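Side-chain contacts in DUF4439 domain-containing protein (Mycobacterium tuberculosis, PDB 2IB0), which is of unknown function but folds as a four-helix bundle of the ferritin-like kind: residues A[24-29]-A[70-75]; A[38-43]-A[57-62]; A[106-111]-A[139-144]. All coordinates share one frame; numbering follows the deposited sequence.

Contact 1. Residues A[24-29]-A[70-75]; sequences AALCDA and IVMLSA
L26 and L73 make the tight centre of this contact, where the early part of helix 18-46 runs antiparallel to the end of helix 52-75. The two side chains run alongside one another, pointing in opposite directions, and methyl meets methyl: L26 CD2 sits 3.4 Å from L73 CD2, closer than carbons usually pack. With its first torsion at -177°, L26 swings CG round beside its own carbonyl carbon and carries CD2 across the gap, where it also lies 3.8 Å from L73 CG. The same methyl of L26 touches M72 at the root of its side chain, CD2 to CB 4.0 Å. C27 also lays its sulfur against L73, SG 3.9 Å from CD2, so L73 CD2 is shared between a leucine methyl and a thiol. W114 of helix 96-120 adds to the packing on L26, M72 turns its bent chain to F129 and D126 of helix 124-150, and V78 and P81, in the loop after helix 52-75, touch C27.

The outward faces are another matter. V71, S74 and A75 on one helix, A24 and D28 on the other, lie on solvent-exposed surfaces. There S74 spends its hydroxyl on its own helix: OG donates to I70 O at 3.1 Å, reaching that oxygen from the opposite face to S74 N. The two segment axes approach to 10.7 Å, at 155°. With only carbon and sulfur meeting across the gap, the pairing of the two helices here depends on shape and exclusion of water, and nothing directional fixes its register.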
ATOM      1  N   ALA A  24       7.256 -20.738   1.811  1.00 32.76           N
ATOM      2  CA  ALA A  24       6.820 -20.778   0.441  1.00 32.15           C
ATOM      3  C   ALA A  24       6.401 -19.417  -0.021  1.00 31.68           C
ATOM      4  O   ALA A  24       6.751 -19.039  -1.139  1.00 33.01           O
ATOM      5  CB  ALA A  24       5.700 -21.785   0.240  1.00 33.57           C
ATOM      6  N   ALA A  25       5.666 -18.661   0.821  1.00 30.30           N
ATOM      7  CA  ALA A  25       5.244 -17.350   0.403  1.00 28.96           C
ATOM      8  C   ALA A  25       6.449 -16.424   0.217  1.00 27.92           C
ATOM      9  O   ALA A  25       6.448 -15.599  -0.657  1.00 25.88           O
ATOM     10  CB  ALA A  25       4.209 -16.733   1.418  1.00 28.52           C
ATOM     11  N   LEU A  26       7.438 -16.493   1.100  1.00 27.95           N
ATOM     12  CA  LEU A  26       8.510 -15.513   1.042  1.00 28.34           C
ATOM     13  C   LEU A  26       9.497 -15.828  -0.095  1.00 30.05           C
ATOM     14  O   LEU A  26      10.081 -14.892  -0.697  1.00 28.64           O
ATOM     15  CB  LEU A  26       9.219 -15.429   2.404  1.00 29.06           C
ATOM     16  CG  LEU A  26      10.343 -14.391   2.566  1.00 29.77           C
ATOM     17  CD1 LEU A  26       9.862 -12.971   2.455  1.00 26.83           C
ATOM     18  CD2 LEU A  26      11.187 -14.607   3.828  1.00 27.66           C
ATOM     19  N   CYS A  27       9.693 -17.132  -0.366  1.00 30.92           N
ATOM     20  CA  CYS A  27      10.422 -17.574  -1.547  1.00 32.39           C
ATOM     21  C   CYS A  27       9.746 -17.099  -2.824  1.00 31.42           C
ATOM     22  O   CYS A  27      10.412 -16.585  -3.695  1.00 30.72           O
ATOM     23  CB  CYS A  27      10.646 -19.112  -1.572  1.00 33.32           C
ATOM     24  SG  CYS A  27      11.863 -19.680  -0.342  1.00 39.21           S
ATOM     25  N   ASP A  28       8.422 -17.245  -2.934  1.00 32.90           N
ATOM     26  CA  ASP A  28       7.699 -16.712  -4.112  1.00 33.64           C
ATOM     27  C   ASP A  28       7.914 -15.209  -4.271  1.00 33.71           C
ATOM     28  O   ASP A  28       8.045 -14.728  -5.384  1.00 35.20           O
ATOM     29  CB  ASP A  28       6.199 -16.911  -4.001  1.00 34.53           C
ATOM     30  CG  ASP A  28       5.781 -18.348  -4.150  1.00 38.04           C
ATOM     31  OD1 ASP A  28       6.526 -19.143  -4.754  1.00 39.06           O
ATOM     32  OD2 ASP A  28       4.697 -18.679  -3.617  1.00 40.42           O
ATOM     33  N   ALA A  29       7.997 -14.490  -3.162  1.00 31.85           N
ATOM     34  CA  ALA A  29       7.990 -13.036  -3.217  1.00 32.28           C
ATOM     35  C   ALA A  29       9.368 -12.616  -3.650  1.00 32.60           C
ATOM     36  O   ALA A  29       9.510 -11.681  -4.418  1.00 32.68           O
ATOM     37  CB  ALA A  29       7.664 -12.458  -1.853  1.00 31.01           C
ATOM     38  N   ILE A  70      16.775 -12.048   1.186  1.00 34.26           N
ATOM     39  CA  ILE A  70      17.884 -13.028   1.212  1.00 35.63           C
ATOM     40  C   ILE A  70      18.377 -13.265   2.655  1.00 37.02           C
ATOM     41  O   ILE A  70      18.543 -14.410   3.087  1.00 37.49           O
ATOM     42  CB  ILE A  70      19.016 -12.634   0.221  1.00 35.75           C
ATOM     43  CG1 ILE A  70      18.481 -12.783  -1.220  1.00 36.23           C
ATOM     44  CG2 ILE A  70      20.326 -13.467   0.447  1.00 35.80           C
ATOM     45  CD1 ILE A  70      19.372 -12.239  -2.349  1.00 35.89           C
ATOM     46  N   VAL A  71      18.541 -12.184   3.414  1.00 38.16           N
ATOM     47  CA  VAL A  71      18.929 -12.279   4.816  1.00 38.80           C
ATOM     48  C   VAL A  71      17.847 -13.026   5.628  1.00 38.93           C
ATOM     49  O   VAL A  71      18.160 -13.947   6.373  1.00 38.83           O
ATOM     50  CB  VAL A  71      19.247 -10.858   5.404  1.00 38.98           C
ATOM     51  CG1 VAL A  71      19.373 -10.881   6.940  1.00 39.17           C
ATOM     52  CG2 VAL A  71      20.514 -10.285   4.761  1.00 37.12           C
ATOM     53  N   MET A  72      16.581 -12.644   5.459  1.00 38.95           N
ATOM     54  CA  MET A  72      15.449 -13.264   6.194  1.00 38.25           C
ATOM     55  C   MET A  72      15.386 -14.774   5.989  1.00 37.86           C
ATOM     56  O   MET A  72      15.251 -15.532   6.958  1.00 38.20           O
ATOM     57  CB  MET A  72      14.110 -12.663   5.771  1.00 38.33           C
ATOM     58  CG  MET A  72      13.815 -11.280   6.314  1.00 38.90           C
ATOM     59  SD  MET A  72      12.508 -10.410   5.414  1.00 38.69           S
ATOM     60  CE  MET A  72      11.035 -11.077   6.185  1.00 34.06           C
ATOM     61  N   LEU A  73      15.486 -15.210   4.737  1.00 36.78           N
ATOM     62  CA  LEU A  73      15.445 -16.640   4.422  1.00 36.88           C
ATOM     63  C   LEU A  73      16.609 -17.384   5.093  1.00 37.78           C
ATOM     64  O   LEU A  73      16.408 -18.494   5.593  1.00 37.47           O
ATOM     65  CB  LEU A  73      15.379 -16.897   2.903  1.00 35.81           C
ATOM     66  CG  LEU A  73      14.065 -16.418   2.229  1.00 36.89           C
ATOM     67  CD1 LEU A  73      14.191 -16.390   0.701  1.00 35.06           C
ATOM     68  CD2 LEU A  73      12.855 -17.278   2.629  1.00 35.36           C
ATOM     69  N   SER A  74      17.795 -16.756   5.144  1.00 38.33           N
ATOM     70  CA  SER A  74      18.940 -17.311   5.891  1.00 39.83           C
ATOM     71  C   SER A  74      18.691 -17.462   7.397  1.00 39.46           C
ATOM     72  O   SER A  74      19.017 -18.506   8.002  1.00 39.49           O
ATOM     73  CB  SER A  74      20.218 -16.507   5.629  1.00 40.52           C
ATOM     74  OG  SER A  74      20.531 -16.541   4.246  1.00 42.82           O
ATOM     75  N   ALA A  75      18.096 -16.438   8.006  1.00 38.91           N
ATOM     76  CA  ALA A  75      17.693 -16.517   9.408  1.00 39.11           C
ATOM     77  C   ALA A  75      16.742 -17.700   9.685  1.00 39.38           C
ATOM     78  O   ALA A  75      16.714 -18.231  10.800  1.00 39.69           O
ATOM     79  CB  ALA A  75      17.075 -15.200   9.860  1.00 38.53           C
TER

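Contact 2. Residues A[38-43]-A[57-62]; sequences YGYGIV and DALKQH
Y40 meets three side chains of segment 57-62, on helix 52-75, at once. The methyl of A58 lies over one face of the phenol, displaced toward the rim that carries the hydroxyl: A58 CB is 3.4 Å from Y40 CZ and 3.8 Å from the ring centroid, a CH-pi contact 26° off the ring normal. At the root of the tyrosine, L59 extends across and rests its methyl CD2 3.7 Å from Y40 CB. The third partner, H62, brings NE2 to 3.6 Å from Y40 CE1; its CG lies beside the backbone N (chi1 -67°), which carries the imidazole up to the tyrosine. These two rings are set obliquely, planes 37° apart and centroids 5.6 Å apart, with the side chains themselves crossing at about a right angle.

Such an antiparallel pairing, here between helices 18-46 and 52-75, is the first hairpin of a ferritin-like four-helix bundle, and the contact looks into the middle of that bundle. Both polar ends are taken up there. Y40 OH and H62 NE2 converge on a single oxygen, E107 OE2 of helix 96-120, which is gripped by both at once. At the other nitrogen of the imidazole, H62 ND1 is hydrogen-bonded to E33 OE1, about two turns before Y40 on helix 18-46, so carboxylates at both nitrogens fix the rotation of the ring. The shell beyond is largely apolar: A103 and M106 close on Y40 from helix 96-120, M140 from helix 124-150, while T36 and I37 press on H62.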
ATOM      1  N   TYR A  38      14.934  -7.422 -12.940  1.00 33.26           N
ATOM      2  CA  TYR A  38      15.241  -7.698 -14.347  1.00 33.37           C
ATOM      3  C   TYR A  38      14.339  -6.862 -15.276  1.00 33.93           C
ATOM      4  O   TYR A  38      14.809  -6.291 -16.268  1.00 33.80           O
ATOM      5  CB  TYR A  38      15.096  -9.199 -14.611  1.00 33.05           C
ATOM      6  CG  TYR A  38      15.098  -9.654 -16.040  1.00 33.25           C
ATOM      7  CD1 TYR A  38      16.307  -9.906 -16.699  1.00 30.19           C
ATOM      8  CD2 TYR A  38      13.902  -9.913 -16.732  1.00 32.66           C
ATOM      9  CE1 TYR A  38      16.339 -10.367 -18.024  1.00 35.61           C
ATOM     10  CE2 TYR A  38      13.940 -10.401 -18.083  1.00 32.90           C
ATOM     11  CZ  TYR A  38      15.152 -10.607 -18.705  1.00 34.23           C
ATOM     12  OH  TYR A  38      15.250 -11.112 -19.994  1.00 32.83           O
ATOM     13  N   GLY A  39      13.052  -6.761 -14.947  1.00 33.15           N
ATOM     14  CA  GLY A  39      12.125  -6.081 -15.830  1.00 32.69           C
ATOM     15  C   GLY A  39      12.377  -4.590 -15.881  1.00 32.07           C
ATOM     16  O   GLY A  39      12.119  -3.935 -16.888  1.00 31.01           O
ATOM     17  N   TYR A  40      12.831  -4.024 -14.768  1.00 31.66           N
ATOM     18  CA  TYR A  40      13.082  -2.588 -14.748  1.00 31.04           C
ATOM     19  C   TYR A  40      14.309  -2.199 -15.578  1.00 31.02           C
ATOM     20  O   TYR A  40      14.420  -1.058 -15.971  1.00 31.61           O
ATOM     21  CB  TYR A  40      13.214  -2.055 -13.333  1.00 31.21           C
ATOM     22  CG  TYR A  40      11.947  -1.511 -12.712  1.00 31.38           C
ATOM     23  CD1 TYR A  40      11.354  -2.145 -11.629  1.00 31.69           C
ATOM     24  CD2 TYR A  40      11.331  -0.354 -13.226  1.00 32.21           C
ATOM     25  CE1 TYR A  40      10.156  -1.622 -11.040  1.00 31.02           C
ATOM     26  CE2 TYR A  40      10.166   0.147 -12.678  1.00 33.28           C
ATOM     27  CZ  TYR A  40       9.569  -0.496 -11.575  1.00 30.96           C
ATOM     28  OH  TYR A  40       8.421   0.036 -10.996  1.00 30.34           O
ATOM     29  N   GLY A  41      15.226  -3.145 -15.818  1.00 29.91           N
ATOM     30  CA  GLY A  41      16.264  -2.939 -16.815  1.00 29.69           C
ATOM     31  C   GLY A  41      15.635  -2.608 -18.167  1.00 29.79           C
ATOM     32  O   GLY A  41      16.132  -1.752 -18.889  1.00 28.47           O
ATOM     33  N   ILE A  42      14.568  -3.323 -18.523  1.00 28.78           N
ATOM     34  CA  ILE A  42      13.885  -3.089 -19.786  1.00 30.00           C
ATOM     35  C   ILE A  42      13.074  -1.781 -19.740  1.00 30.16           C
ATOM     36  O   ILE A  42      13.118  -0.990 -20.671  1.00 29.28           O
ATOM     37  CB  ILE A  42      13.013  -4.292 -20.187  1.00 30.83           C
ATOM     38  CG1 ILE A  42      13.915  -5.461 -20.635  1.00 32.15           C
ATOM     39  CG2 ILE A  42      12.131  -3.953 -21.395  1.00 33.86           C
ATOM     40  CD1 ILE A  42      14.472  -6.303 -19.463  1.00 31.54           C
ATOM     41  N   VAL A  43      12.366  -1.549 -18.638  1.00 29.81           N
ATOM     42  CA  VAL A  43      11.675  -0.286 -18.429  1.00 30.50           C
ATOM     43  C   VAL A  43      12.659   0.853 -18.674  1.00 30.72           C
ATOM     44  O   VAL A  43      12.382   1.762 -19.468  1.00 31.72           O
ATOM     45  CB  VAL A  43      11.063  -0.216 -17.015  1.00 30.49           C
ATOM     46  CG1 VAL A  43      10.480   1.174 -16.716  1.00 31.26           C
ATOM     47  CG2 VAL A  43      10.014  -1.292 -16.849  1.00 29.70           C
ATOM     48  N   ASP A  57      14.697   5.125  -8.480  1.00 37.13           N
ATOM     49  CA  ASP A  57      13.976   4.925  -7.225  1.00 38.05           C
ATOM     50  C   ASP A  57      13.438   3.504  -7.108  1.00 37.11           C
ATOM     51  O   ASP A  57      13.635   2.856  -6.109  1.00 36.43           O
ATOM     52  CB  ASP A  57      12.745   5.858  -7.172  1.00 39.73           C
ATOM     53  CG  ASP A  57      13.049   7.256  -6.667  1.00 45.47           C
ATOM     54  OD1 ASP A  57      14.209   7.538  -6.260  1.00 50.52           O
ATOM     55  OD2 ASP A  57      12.079   8.082  -6.676  1.00 53.16           O
ATOM     56  N   ALA A  58      12.674   3.065  -8.114  1.00 38.12           N
ATOM     57  CA  ALA A  58      12.079   1.732  -8.094  1.00 39.16           C
ATOM     58  C   ALA A  58      13.166   0.630  -7.980  1.00 39.40           C
ATOM     59  O   ALA A  58      13.031  -0.296  -7.190  1.00 39.08           O
ATOM     60  CB  ALA A  58      11.195   1.516  -9.324  1.00 38.26           C
ATOM     61  N   LEU A  59      14.245   0.765  -8.747  1.00 39.23           N
ATOM     62  CA  LEU A  59      15.318  -0.235  -8.754  1.00 39.66           C
ATOM     63  C   LEU A  59      16.067  -0.329  -7.424  1.00 40.13           C
ATOM     64  O   LEU A  59      16.359  -1.412  -6.971  1.00 40.55           O
ATOM     65  CB  LEU A  59      16.315  -0.005  -9.906  1.00 39.31           C
ATOM     66  CG  LEU A  59      16.041  -0.607 -11.286  1.00 37.77           C
ATOM     67  CD1 LEU A  59      16.945   0.012 -12.315  1.00 35.89           C
ATOM     68  CD2 LEU A  59      16.254  -2.107 -11.236  1.00 35.58           C
ATOM     69  N   LYS A  60      16.326   0.799  -6.778  1.00 40.46           N
ATOM     70  CA  LYS A  60      17.004   0.795  -5.478  1.00 41.48           C
ATOM     71  C   LYS A  60      16.096   0.177  -4.407  1.00 39.78           C
ATOM     72  O   LYS A  60      16.527  -0.648  -3.603  1.00 40.29           O
ATOM     73  CB  LYS A  60      17.458   2.213  -5.120  1.00 41.07           C
ATOM     74  CG  LYS A  60      17.914   2.444  -3.694  1.00 45.49           C
ATOM     75  CD  LYS A  60      18.067   3.959  -3.387  1.00 45.03           C
ATOM     76  CE  LYS A  60      16.748   4.592  -2.837  1.00 52.35           C
ATOM     77  NZ  LYS A  60      16.954   5.865  -1.995  1.00 52.10           N
ATOM     78  N   GLN A  61      14.830   0.563  -4.420  1.00 39.31           N
ATOM     79  CA  GLN A  61      13.809  -0.043  -3.550  1.00 38.59           C
ATOM     80  C   GLN A  61      13.695  -1.587  -3.693  1.00 37.33           C
ATOM     81  O   GLN A  61      13.666  -2.321  -2.700  1.00 35.38           O
ATOM     82  CB  GLN A  61      12.460   0.620  -3.797  1.00 38.42           C
ATOM     83  CG  GLN A  61      11.326   0.034  -2.983  1.00 39.13           C
ATOM     84  CD  GLN A  61       9.999   0.710  -3.331  1.00 40.45           C
ATOM     85  OE1 GLN A  61       9.220   0.212  -4.145  1.00 42.37           O
ATOM     86  NE2 GLN A  61       9.785   1.876  -2.769  1.00 37.13           N
ATOM     87  N   HIS A  62      13.629  -2.055  -4.931  1.00 36.50           N
ATOM     88  CA  HIS A  62      13.599  -3.498  -5.159  1.00 36.01           C
ATOM     89  C   HIS A  62      14.904  -4.214  -4.821  1.00 35.53           C
ATOM     90  O   HIS A  62      14.854  -5.292  -4.247  1.00 36.65           O
ATOM     91  CB  HIS A  62      13.208  -3.825  -6.578  1.00 35.12           C
ATOM     92  CG  HIS A  62      11.810  -3.473  -6.898  1.00 33.06           C
ATOM     93  ND1 HIS A  62      10.742  -4.235  -6.473  1.00 33.28           N
ATOM     94  CD2 HIS A  62      11.290  -2.419  -7.569  1.00 32.76           C
ATOM     95  CE1 HIS A  62       9.621  -3.664  -6.875  1.00 34.34           C
ATOM     96  NE2 HIS A  62       9.927  -2.576  -7.565  1.00 32.98           N
TER

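Contact 3. Residues A[106-111]-A[139-144]; sequences MENDGA and VMATRW
A bend at the second torsion of E107 (-57°) folds its carboxylate over against M140, after a first torsion of -68° has set CG beside the backbone N. M140 is bent as well, at its second and third torsions, and its sulfur end leads off while the base of the chain stays against the glutamate. The two side chains meet at a slant. E107 CD comes within 3.4 Å of M140 CB, and E107 CG lies 3.6 Å from that same carbon, so a methionine methylene backs the acid group. That backing is apolar; the polar satisfaction of OE2 comes from elsewhere, through hydrogen bonds with Y40 OH and H62 NE2 of the first two helices. Two bonds on one buried oxygen hold the carboxylate in place, and would be expected to favour its charged form.

Next to it A141 lets the helices close up. Its CA stands 5.3 Å from the CA of E107, the segment axes approach to 8.6 Å, and E107 CB touches A141 CB at 3.7 Å. N108 works the outer edge from exposed surface, its amide ND2 leaning on the same alanine, 3.5 Å from A141 CB.

The contact joins helices 96-120 and 124-150, the antiparallel second hairpin of a ferritin-like bundle. M140 continues inward to L54 and Q61 of helix 52-75 and to Y40 of helix 18-46, whereas on the outside V139 and T142 pack against V139 of the second subunit.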
ATOM      1  N   MET A 106       4.259  -5.143 -13.089  1.00 32.17           N
ATOM      2  CA  MET A 106       5.271  -5.718 -12.210  1.00 32.81           C
ATOM      3  C   MET A 106       5.026  -5.369 -10.738  1.00 31.96           C
ATOM      4  O   MET A 106       5.077  -6.225  -9.898  1.00 31.72           O
ATOM      5  CB  MET A 106       6.693  -5.357 -12.665  1.00 31.68           C
ATOM      6  CG  MET A 106       7.099  -5.922 -14.049  1.00 34.08           C
ATOM      7  SD  MET A 106       8.894  -5.830 -14.228  1.00 33.87           S
ATOM      8  CE  MET A 106       9.034  -4.011 -14.222  1.00 25.88           C
ATOM      9  N   GLU A 107       4.617  -4.134 -10.477  1.00 33.77           N
ATOM     10  CA  GLU A 107       4.304  -3.641  -9.129  1.00 33.41           C
ATOM     11  C   GLU A 107       3.057  -4.300  -8.587  1.00 34.70           C
ATOM     12  O   GLU A 107       3.008  -4.674  -7.425  1.00 34.44           O
ATOM     13  CB  GLU A 107       4.166  -2.122  -9.185  1.00 33.40           C
ATOM     14  CG  GLU A 107       5.520  -1.376  -9.488  1.00 31.50           C
ATOM     15  CD  GLU A 107       6.697  -1.675  -8.492  1.00 34.13           C
ATOM     16  OE1 GLU A 107       6.501  -2.185  -7.351  1.00 34.12           O
ATOM     17  OE2 GLU A 107       7.848  -1.355  -8.847  1.00 32.57           O
ATOM     18  N   ASN A 108       2.027  -4.406  -9.435  1.00 34.82           N
ATOM     19  CA  ASN A 108       0.812  -5.139  -9.114  1.00 33.94           C
ATOM     20  C   ASN A 108       1.070  -6.614  -8.807  1.00 33.77           C
ATOM     21  O   ASN A 108       0.530  -7.125  -7.849  1.00 33.05           O
ATOM     22  CB  ASN A 108      -0.245  -4.983 -10.224  1.00 34.20           C
ATOM     23  CG  ASN A 108      -0.916  -3.604 -10.214  1.00 35.29           C
ATOM     24  OD1 ASN A 108      -1.548  -3.181 -11.191  1.00 36.25           O
ATOM     25  ND2 ASN A 108      -0.794  -2.918  -9.124  1.00 32.10           N
ATOM     26  N   ASP A 109       1.893  -7.300  -9.605  1.00 33.04           N
ATOM     27  CA  ASP A 109       2.282  -8.670  -9.289  1.00 33.32           C
ATOM     28  C   ASP A 109       3.056  -8.728  -7.939  1.00 33.10           C
ATOM     29  O   ASP A 109       2.962  -9.707  -7.192  1.00 31.71           O
ATOM     30  CB  ASP A 109       3.203  -9.249 -10.400  1.00 32.86           C
ATOM     31  CG  ASP A 109       2.454  -9.614 -11.705  1.00 36.67           C
ATOM     32  OD1 ASP A 109       1.194  -9.667 -11.739  1.00 37.74           O
ATOM     33  OD2 ASP A 109       3.164  -9.902 -12.718  1.00 43.59           O
ATOM     34  N   GLY A 110       3.879  -7.711  -7.667  1.00 33.43           N
ATOM     35  CA  GLY A 110       4.614  -7.648  -6.401  1.00 32.49           C
ATOM     36  C   GLY A 110       3.684  -7.430  -5.196  1.00 33.39           C
ATOM     37  O   GLY A 110       3.901  -8.039  -4.127  1.00 34.26           O
ATOM     38  N   ALA A 111       2.679  -6.561  -5.331  1.00 32.33           N
ATOM     39  CA  ALA A 111       1.637  -6.431  -4.285  1.00 32.67           C
ATOM     40  C   ALA A 111       0.973  -7.776  -3.988  1.00 33.08           C
ATOM     41  O   ALA A 111       0.852  -8.201  -2.837  1.00 33.55           O
ATOM     42  CB  ALA A 111       0.563  -5.407  -4.694  1.00 32.31           C
ATOM     43  N   VAL A 139       2.211   1.929  -3.967  1.00 32.43           N
ATOM     44  CA  VAL A 139       2.556   3.328  -4.210  1.00 30.92           C
ATOM     45  C   VAL A 139       3.342   3.397  -5.548  1.00 32.11           C
ATOM     46  O   VAL A 139       3.052   4.250  -6.417  1.00 31.46           O
ATOM     47  CB  VAL A 139       3.321   3.900  -3.016  1.00 30.92           C
ATOM     48  CG1 VAL A 139       4.032   5.186  -3.389  1.00 31.86           C
ATOM     49  CG2 VAL A 139       2.334   4.121  -1.787  1.00 30.12           C
ATOM     50  N   MET A 140       4.262   2.458  -5.781  1.00 32.00           N
ATOM     51  CA  MET A 140       4.984   2.445  -7.079  1.00 31.66           C
ATOM     52  C   MET A 140       4.067   2.324  -8.297  1.00 31.88           C
ATOM     53  O   MET A 140       4.260   3.047  -9.293  1.00 31.87           O
ATOM     54  CB  MET A 140       6.072   1.365  -7.148  1.00 33.35           C
ATOM     55  CG  MET A 140       7.454   1.759  -6.584  1.00 37.97           C
ATOM     56  SD  MET A 140       8.243   3.283  -7.238  1.00 45.39           S
ATOM     57  CE  MET A 140       7.735   3.186  -8.827  1.00 37.31           C
ATOM     58  N   ALA A 141       3.115   1.387  -8.247  1.00 31.62           N
ATOM     59  CA  ALA A 141       2.083   1.221  -9.291  1.00 32.70           C
ATOM     60  C   ALA A 141       1.280   2.504  -9.516  1.00 32.72           C
ATOM     61  O   ALA A 141       1.015   2.869 -10.679  1.00 32.38           O
ATOM     62  CB  ALA A 141       1.124  -0.001  -8.982  1.00 32.04           C
ATOM     63  N   THR A 142       0.868   3.197  -8.442  1.00 32.76           N
ATOM     64  CA  THR A 142       0.089   4.402  -8.652  1.00 32.42           C
ATOM     65  C   THR A 142       0.964   5.474  -9.338  1.00 32.18           C
ATOM     66  O   THR A 142       0.475   6.252 -10.144  1.00 31.04           O
ATOM     67  CB  THR A 142      -0.507   5.027  -7.334  1.00 34.27           C
ATOM     68  OG1 THR A 142       0.558   5.594  -6.572  1.00 38.93           O
ATOM     69  CG2 THR A 142      -1.195   4.005  -6.494  1.00 30.99           C
ATOM     70  N   ARG A 143       2.240   5.558  -8.963  1.00 31.50           N
ATOM     71  CA  ARG A 143       3.166   6.494  -9.616  1.00 32.96           C
ATOM     72  C   ARG A 143       3.357   6.227 -11.136  1.00 32.85           C
ATOM     73  O   ARG A 143       3.422   7.150 -11.918  1.00 33.31           O
ATOM     74  CB  ARG A 143       4.533   6.465  -8.914  1.00 33.73           C
ATOM     75  CG  ARG A 143       4.419   6.969  -7.524  1.00 28.71           C
ATOM     76  CD  ARG A 143       5.740   6.971  -6.709  1.00 31.92           C
ATOM     77  NE  ARG A 143       6.686   7.928  -7.285  1.00 38.86           N
ATOM     78  CZ  ARG A 143       8.015   7.926  -7.109  1.00 44.04           C
ATOM     79  NH1 ARG A 143       8.636   6.998  -6.353  1.00 42.06           N
ATOM     80  NH2 ARG A 143       8.746   8.868  -7.715  1.00 44.69           N
ATOM     81  N   TRP A 144       3.436   4.974 -11.541  1.00 33.08           N
ATOM     82  CA  TRP A 144       3.525   4.633 -12.966  1.00 34.31           C
ATOM     83  C   TRP A 144       2.212   4.831 -13.726  1.00 34.69           C
ATOM     84  O   TRP A 144       2.228   5.180 -14.896  1.00 33.77           O
ATOM     85  CB  TRP A 144       4.051   3.205 -13.160  1.00 34.91           C
ATOM     86  CG  TRP A 144       5.516   3.107 -12.937  1.00 35.61           C
ATOM     87  CD1 TRP A 144       6.161   2.605 -11.829  1.00 34.86           C
ATOM     88  CD2 TRP A 144       6.550   3.514 -13.864  1.00 34.02           C
ATOM     89  NE1 TRP A 144       7.540   2.694 -12.007  1.00 38.09           N
ATOM     90  CE2 TRP A 144       7.801   3.232 -13.251  1.00 35.93           C
ATOM     91  CE3 TRP A 144       6.534   4.081 -15.158  1.00 34.96           C
ATOM     92  CZ2 TRP A 144       9.051   3.507 -13.891  1.00 36.89           C
ATOM     93  CZ3 TRP A 144       7.786   4.354 -15.797  1.00 35.93           C
ATOM     94  CH2 TRP A 144       9.015   4.066 -15.146  1.00 33.42           C
TER

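Contacts 1 and 2 lie on the same hairpin, helices 18-46 and 52-75, with contact 2 nested along the chain inside the loop that contact 1 closes. Their centres are about 20 Å apart, so they lie at two levels of the hairpin. Contact 3 follows both in sequence and pairs helices 96-120 and 124-150; its centre is about 20 Å from that of contact 1 but only about 11 Å from that of contact 2. Those last two touch, through E107, and tie the hairpins together at the middle of the bundle. A cluster of carboxylate, histidine and tyrosine there recalls the buried polar centres of ferritin-like proteins, though what it serves here is not established.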